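Long-range contacts in haloacid dehalogenase-like hydrolase (Salmonella enterica subsp. enterica serovar Typhi, PDB 4EZE), which probably hydrolyses O-phosphoserine to serine and phosphate with the help of magnesium, the last step of serine biosynthesis: residues A[25-30]-A[95-101]; A[283-288]-A[299-305]. One frame throughout, in Å; residues are numbered along the deposited sequence.

Contact 1. Residues A[25-30]-A[95-101]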
loop_
_atom_site.group_PDB
_atom_site.type_symbol
_atom_site.label_atom_id
_atom_site.label_comp_id
_atom_site.label_asym_id
_atom_site.label_seq_id
_atom_site.Cartn_x
_atom_site.Cartn_y
_atom_site.Cartn_z
ATOM N N ILE A 25 21.717 0.031 6.216
ATOM C CA ILE A 25 20.978 0.601 7.323
ATOM C C ILE A 25 19.617 -0.076 7.436
ATOM O O ILE A 25 18.951 -0.340 6.432
ATOM C CB ILE A 25 20.778 2.104 7.109
ATOM C CG1 ILE A 25 22.129 2.808 7.273
ATOM C CG2 ILE A 25 19.752 2.647 8.095
ATOM C CD1 ILE A 25 22.293 4.074 6.458
ATOM N N ILE A 26 19.236 -0.387 8.663
ATOM C CA ILE A 26 17.949 -0.974 8.958
ATOM C C ILE A 26 17.357 -0.157 10.080
ATOM O O ILE A 26 18.043 0.104 11.078
ATOM C CB ILE A 26 18.095 -2.402 9.503
ATOM C CG1 ILE A 26 18.751 -3.302 8.458
ATOM C CG2 ILE A 26 16.735 -2.933 9.923
ATOM C CD1 ILE A 26 18.910 -4.739 8.893
ATOM N N TYR A 27 16.108 0.268 9.909
ATOM C CA TYR A 27 15.388 0.947 10.994
ATOM C C TYR A 27 14.427 -0.026 11.642
ATOM O O TYR A 27 13.759 -0.790 10.949
ATOM C CB TYR A 27 14.549 2.107 10.450
ATOM C CG TYR A 27 15.295 3.125 9.616
ATOM C CD1 TYR A 27 16.010 4.154 10.220
ATOM C CD2 TYR A 27 15.248 3.082 8.220
ATOM C CE1 TYR A 27 16.676 5.109 9.462
ATOM C CE2 TYR A 27 15.908 4.031 7.458
ATOM C CZ TYR A 27 16.628 5.041 8.087
ATOM O OH TYR A 27 17.274 5.999 7.343
ATOM N N PHE A 28 14.317 0.026 12.959
ATOM C CA PHE A 28 13.409 -0.839 13.666
ATOM C C PHE A 28 12.414 0.005 14.417
ATOM O O PHE A 28 12.805 0.912 15.129
ATOM C CB PHE A 28 14.158 -1.656 14.706
ATOM C CG PHE A 28 15.102 -2.637 14.118
ATOM C CD1 PHE A 28 14.671 -3.898 13.772
ATOM C CD2 PHE A 28 16.428 -2.301 13.922
ATOM C CE1 PHE A 28 15.550 -4.807 13.223
ATOM C CE2 PHE A 28 17.308 -3.202 13.376
ATOM C CZ PHE A 28 16.867 -4.448 13.010
ATOM N N ILE A 29 11.132 -0.317 14.295
ATOM C CA ILE A 29 10.113 0.411 15.036
ATOM C C ILE A 29 9.286 -0.545 15.862
ATOM O O ILE A 29 8.666 -1.476 15.332
ATOM C CB ILE A 29 9.135 1.144 14.097
ATOM C CG1 ILE A 29 9.894 2.035 13.105
ATOM C CG2 ILE A 29 8.134 1.934 14.918
ATOM C CD1 ILE A 29 10.325 1.315 11.839
ATOM N N THR A 30 9.214 -0.273 17.154
ATOM C CA THR A 30 8.562 -1.169 18.049
ATOM C C THR A 30 7.932 -0.426 19.218
ATOM O O THR A 30 8.372 0.659 19.547
ATOM C CB THR A 30 9.608 -2.125 18.612
ATOM O OG1 THR A 30 8.948 -3.096 19.411
ATOM C CG2 THR A 30 10.620 -1.358 19.474
ATOM N N GLN A 95 6.730 -8.956 16.999
ATOM C CA GLN A 95 5.868 -7.878 16.510
ATOM C C GLN A 95 6.556 -6.535 16.446
ATOM O O GLN A 95 6.230 -5.640 17.205
ATOM C CB GLN A 95 4.582 -7.797 17.338
ATOM C CG GLN A 95 3.717 -9.042 17.082
ATOM C CD GLN A 95 2.340 -9.039 17.714
ATOM O OE1 GLN A 95 2.010 -8.216 18.583
ATOM N NE2 GLN A 95 1.519 -9.996 17.283
ATOM N N PHE A 96 7.514 -6.381 15.537
ATOM C CA PHE A 96 8.002 -5.046 15.266
ATOM C C PHE A 96 8.040 -4.903 13.771
ATOM O O PHE A 96 7.990 -5.894 13.035
ATOM C CB PHE A 96 9.393 -4.788 15.891
ATOM C CG PHE A 96 10.434 -5.744 15.430
ATOM C CD1 PHE A 96 11.117 -5.527 14.236
ATOM C CD2 PHE A 96 10.697 -6.899 16.154
ATOM C CE1 PHE A 96 12.068 -6.438 13.775
ATOM C CE2 PHE A 96 11.649 -7.801 15.716
ATOM C CZ PHE A 96 12.338 -7.573 14.527
ATOM N N ASP A 97 8.100 -3.659 13.316
ATOM C CA ASP A 97 8.285 -3.399 11.906
ATOM C C ASP A 97 9.724 -2.999 11.704
ATOM O O ASP A 97 10.398 -2.538 12.639
ATOM C CB ASP A 97 7.361 -2.263 11.446
ATOM C CG ASP A 97 5.956 -2.746 11.159
ATOM O OD1 ASP A 97 5.844 -3.711 10.368
ATOM O OD2 ASP A 97 4.982 -2.171 11.723
ATOM N N PHE A 98 10.205 -3.137 10.479
ATOM C CA PHE A 98 11.522 -2.594 10.205
ATOM C C PHE A 98 11.584 -2.219 8.748
ATOM O O PHE A 98 10.707 -2.603 7.961
ATOM C CB PHE A 98 12.602 -3.633 10.520
ATOM C CG PHE A 98 12.546 -4.862 9.628
ATOM C CD1 PHE A 98 13.202 -4.884 8.418
ATOM C CD2 PHE A 98 11.837 -5.989 10.012
ATOM C CE1 PHE A 98 13.173 -6.008 7.617
ATOM C CE2 PHE A 98 11.795 -7.109 9.209
ATOM C CZ PHE A 98 12.461 -7.125 8.018
ATOM N N PHE A 99 12.626 -1.474 8.395
ATOM C CA PHE A 99 12.919 -1.197 7.003
ATOM C C PHE A 99 14.399 -1.301 6.747
ATOM O O PHE A 99 15.220 -0.794 7.523
ATOM C CB PHE A 99 12.447 0.192 6.626
ATOM C CG PHE A 99 10.981 0.276 6.428
ATOM C CD1 PHE A 99 10.397 -0.295 5.309
ATOM C CD2 PHE A 99 10.174 0.885 7.374
ATOM C CE1 PHE A 99 9.030 -0.234 5.118
ATOM C CE2 PHE A 99 8.805 0.946 7.188
ATOM C CZ PHE A 99 8.236 0.389 6.058
ATOM N N ILE A 100 14.737 -1.984 5.667
ATOM C CA ILE A 100 16.089 -1.952 5.165
ATOM C C ILE A 100 16.153 -0.780 4.213
ATOM O O ILE A 100 15.511 -0.778 3.173
ATOM C CB ILE A 100 16.457 -3.244 4.444
ATOM C CG1 ILE A 100 16.607 -4.377 5.464
ATOM C CG2 ILE A 100 17.759 -3.066 3.679
ATOM C CD1 ILE A 100 16.557 -5.741 4.807
ATOM N N LYS A 101 16.906 0.240 4.593
ATOM C CA LYS A 101 16.982 1.448 3.787
ATOM C C LYS A 101 17.395 1.142 2.348
ATOM O O LYS A 101 18.429 0.542 2.094
ATOM C CB LYS A 101 17.931 2.443 4.424
ATOM C CG LYS A 101 18.069 3.750 3.665
ATOM C CD LYS A 101 18.920 4.725 4.470
ATOM C CE LYS A 101 19.219 6.003 3.708
ATOM N NZ LYS A 101 19.773 7.035 4.630
HETATM O O HOH W 1 21.413 0.591 3.523
HETATM O O HOH W 2 19.843 7.150 7.075
#
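Lys101 and Tyr27 meet at one end of an antiparallel strand pair that forms one margin of the four-stranded sheet of the N-terminal region, where strand 97-100 is outermost and strand 23-29 lies between it and strand 67-75. The extended lysine, with CG anti to the backbone N (chi1 -179°), runs alongside Ile25, the two CB atoms 3.9 Å apart, and brings its CD to 3.5 Å from Tyr27 OH. Its ammonium group forms a salt bridge with Asp315, so the C-terminal end of the chain joins this edge. On the same sheet face as Tyr27, Ile29 reaches back with CD1 to 3.9 Å from the carbonyl oxygen of Asp97. The other face carries Ile26, Phe28, Phe98 and Ile100, and the first two pack on Leu87 of helix 81-93. Phe96 continues this apolar layer: its CE1 comes in at the edge of the Phe28 ring, 3.6 Å from CD1, with the planes inclined at 63°. Five backbone hydrogen bonds tie the strands, the straightest from Ile29 N to Asp97 O at 176°. Beyond Lys101 CD, a water accepts a hydrogen bond from the Tyr27 hydroxyl, at 2.8 Å from Tyr27 OH.

Contact 2. Residues A[283-288]-A[299-305]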
loop_
_atom_site.group_PDB
_atom_site.type_symbol
_atom_site.label_atom_id
_atom_site.label_comp_id
_atom_site.label_asym_id
_atom_site.label_seq_id
_atom_site.Cartn_x
_atom_site.Cartn_y
_atom_site.Cartn_z
ATOM N N THR A 283 10.586 0.506 -4.942
ATOM C CA THR A 283 10.345 0.164 -3.558
ATOM C C THR A 283 8.862 -0.167 -3.407
ATOM O O THR A 283 8.010 0.729 -3.433
ATOM C CB THR A 283 10.737 1.320 -2.641
ATOM O OG1 THR A 283 12.147 1.540 -2.755
ATOM C CG2 THR A 283 10.377 1.001 -1.183
ATOM N N GLY A 284 8.575 -1.466 -3.328
ATOM C CA GLY A 284 7.208 -2.000 -3.204
ATOM C C GLY A 284 6.958 -2.278 -1.737
ATOM O O GLY A 284 7.827 -2.804 -1.026
ATOM N N ILE A 285 5.787 -1.877 -1.263
ATOM C CA ILE A 285 5.482 -1.981 0.150
ATOM C C ILE A 285 4.202 -2.762 0.339
ATOM O O ILE A 285 3.192 -2.373 -0.215
ATOM C CB ILE A 285 5.295 -0.604 0.789
ATOM C CG1 ILE A 285 6.610 0.184 0.717
ATOM C CG2 ILE A 285 4.853 -0.762 2.239
ATOM C CD1 ILE A 285 6.432 1.659 0.967
ATOM N N ALA A 286 4.248 -3.816 1.139
ATOM C CA ALA A 286 3.070 -4.597 1.424
ATOM C C ALA A 286 2.464 -4.080 2.707
ATOM O O ALA A 286 3.078 -4.099 3.748
ATOM C CB ALA A 286 3.427 -6.055 1.557
ATOM N N TRP A 287 1.238 -3.608 2.612
ATOM C CA TRP A 287 0.574 -3.030 3.753
ATOM C C TRP A 287 -0.389 -4.021 4.375
ATOM O O TRP A 287 -1.403 -4.337 3.798
ATOM C CB TRP A 287 -0.170 -1.781 3.300
ATOM C CG TRP A 287 -1.208 -1.330 4.223
ATOM C CD1 TRP A 287 -2.513 -1.621 4.163
ATOM C CD2 TRP A 287 -1.033 -0.497 5.359
ATOM N NE1 TRP A 287 -3.177 -1.035 5.185
ATOM C CE2 TRP A 287 -2.288 -0.331 5.941
ATOM C CE3 TRP A 287 0.064 0.121 5.941
ATOM C CZ2 TRP A 287 -2.481 0.422 7.076
ATOM C CZ3 TRP A 287 -0.127 0.866 7.059
ATOM C CH2 TRP A 287 -1.388 1.013 7.621
ATOM N N LYS A 288 -0.023 -4.558 5.529
ATOM C CA LYS A 288 -0.904 -5.424 6.288
ATOM C C LYS A 288 -1.465 -6.431 5.310
ATOM O O LYS A 288 -2.644 -6.702 5.283
ATOM C CB LYS A 288 -1.963 -4.610 7.009
ATOM C CG LYS A 288 -1.338 -3.680 8.027
ATOM C CD LYS A 288 -2.342 -2.948 8.880
ATOM C CE LYS A 288 -1.629 -2.109 9.922
ATOM N NZ LYS A 288 -2.539 -1.176 10.628
ATOM N N HIS A 299 9.547 -5.235 1.753
ATOM C CA HIS A 299 9.229 -4.026 2.529
ATOM C C HIS A 299 7.783 -4.173 3.012
ATOM O O HIS A 299 6.888 -4.407 2.205
ATOM C CB HIS A 299 9.329 -2.788 1.649
ATOM C CG HIS A 299 10.724 -2.442 1.231
ATOM N ND1 HIS A 299 11.747 -2.255 2.139
ATOM C CD2 HIS A 299 11.251 -2.177 0.009
ATOM C CE1 HIS A 299 12.850 -1.908 1.494
ATOM N NE2 HIS A 299 12.579 -1.858 0.199
ATOM N N GLN A 300 7.547 -4.042 4.315
ATOM C CA GLN A 300 6.202 -4.253 4.837
ATOM C C GLN A 300 5.885 -3.326 5.979
ATOM O O GLN A 300 6.753 -2.958 6.795
ATOM C CB GLN A 300 6.026 -5.697 5.348
ATOM C CG GLN A 300 6.334 -6.803 4.333
ATOM C CD GLN A 300 6.323 -8.184 4.972
ATOM O OE1 GLN A 300 5.965 -8.325 6.141
ATOM N NE2 GLN A 300 6.743 -9.209 4.216
ATOM N N ILE A 301 4.615 -2.975 6.069
ATOM C CA ILE A 301 4.142 -2.416 7.307
ATOM C C ILE A 301 3.101 -3.350 7.893
ATOM O O ILE A 301 2.055 -3.595 7.284
ATOM C CB ILE A 301 3.569 -1.009 7.110
ATOM C CG1 ILE A 301 4.652 -0.095 6.557
ATOM C CG2 ILE A 301 3.092 -0.456 8.447
ATOM C CD1 ILE A 301 4.108 1.212 6.003
ATOM N N ASN A 302 3.381 -3.857 9.086
ATOM C CA ASN A 302 2.510 -4.844 9.694
ATOM C C ASN A 302 1.893 -4.399 10.989
ATOM O O ASN A 302 0.811 -4.854 11.315
ATOM C CB ASN A 302 3.270 -6.165 9.923
ATOM C CG ASN A 302 3.709 -6.784 8.625
ATOM O OD1 ASN A 302 2.936 -6.782 7.681
ATOM N ND2 ASN A 302 4.956 -7.298 8.553
ATOM N N TYR A 303 2.569 -3.530 11.741
ATOM C CA TYR A 303 2.054 -3.140 13.067
ATOM C C TYR A 303 1.955 -1.633 13.323
ATOM O O TYR A 303 1.717 -1.230 14.446
ATOM C CB TYR A 303 2.903 -3.761 14.196
ATOM C CG TYR A 303 3.053 -5.254 14.063
ATOM C CD1 TYR A 303 2.050 -6.121 14.475
ATOM C CD2 TYR A 303 4.205 -5.794 13.515
ATOM C CE1 TYR A 303 2.184 -7.494 14.314
ATOM C CE2 TYR A 303 4.359 -7.143 13.365
ATOM C CZ TYR A 303 3.360 -7.998 13.759
ATOM O OH TYR A 303 3.577 -9.350 13.573
ATOM N N HIS A 304 2.165 -0.789 12.318
ATOM C CA HIS A 304 2.043 0.652 12.536
ATOM C C HIS A 304 1.302 1.222 11.358
ATOM O O HIS A 304 0.674 0.472 10.631
ATOM C CB HIS A 304 3.423 1.295 12.715
ATOM C CG HIS A 304 4.116 0.861 13.974
ATOM N ND1 HIS A 304 4.861 -0.299 14.053
ATOM C CD2 HIS A 304 4.150 1.416 15.211
ATOM C CE1 HIS A 304 5.328 -0.435 15.284
ATOM N NE2 HIS A 304 4.922 0.599 16.002
ATOM N N GLY A 305 1.353 2.532 11.156
ATOM C CA GLY A 305 0.594 3.120 10.056
ATOM C C GLY A 305 1.525 3.641 8.990
ATOM O O GLY A 305 2.727 3.389 9.031
HETATM O O HOH W 3 13.587 -0.616 -2.143
HETATM O O HOH W 4 2.193 -6.593 5.236
#
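Gly305 CA lies in plane at the edge of the Trp287 ring, while Lys288 CG sits above the centre of one face. A chi1 of 162° turns CG of Trp287 away from the backbone N and swings the indole over the end of strand 299-301 toward the loop at His304 and Gly305; on the way CZ3 meets Ile301 CG2 at 3.7 Å, and Phe306 stacks on the ring. The imidazole of His299 has Gly284 O at its edge, in plane, and crosses the Thr283 side chain at about a right angle, its CD2 lying 3.5 Å from Thr283 CG2. A water joins these two side chains, 2.7 Å from Thr283 OG1 and 2.8 Å from His299 NE2.

Between the rings the backbones run parallel. His299 O receives Ala286 N in an almost straight bond (173°), Ala286 O takes the N-H of Ile301, and Ile301 O accepts from Lys288 N at 2.9 Å, nearly along the carbonyl axis. A second water donates to both Ala286 O and Asn302 OD1. The Asn302 amide is further steadied by an in-plane bond from ND2 to Gln300 OE1, 2.8 Å long. Strands 283-287 and 299-301, linked through helix 291-296, form a beta-alpha-beta crossover at one margin of the parallel sheet of the Rossmann-like core characteristic of HAD hydrolases.

Overall arrangement
Both segments of contact 1 precede those of contact 2 in the sequence, and the centres of the two contacts are about 11 Å apart. Each lies at a margin of its own sheet, antiparallel in one and parallel in the other, and Asp97 joins the two: its OD1 and OD2 probably accept hydrogen bonds from Asn302 N and Tyr303 N, each 2.8 Å away, and OD2 is also bonded to His304 ND1. The Phe99 side chain also packs against those of His299 and Ile301. Contact 2 is the one near the catalytic centre, the Trp287 side chain standing about 8 Å from that of Asp114, the predicted nucleophile, and about 8 Å from the bound sodium ion; contact 1 is remote from that site.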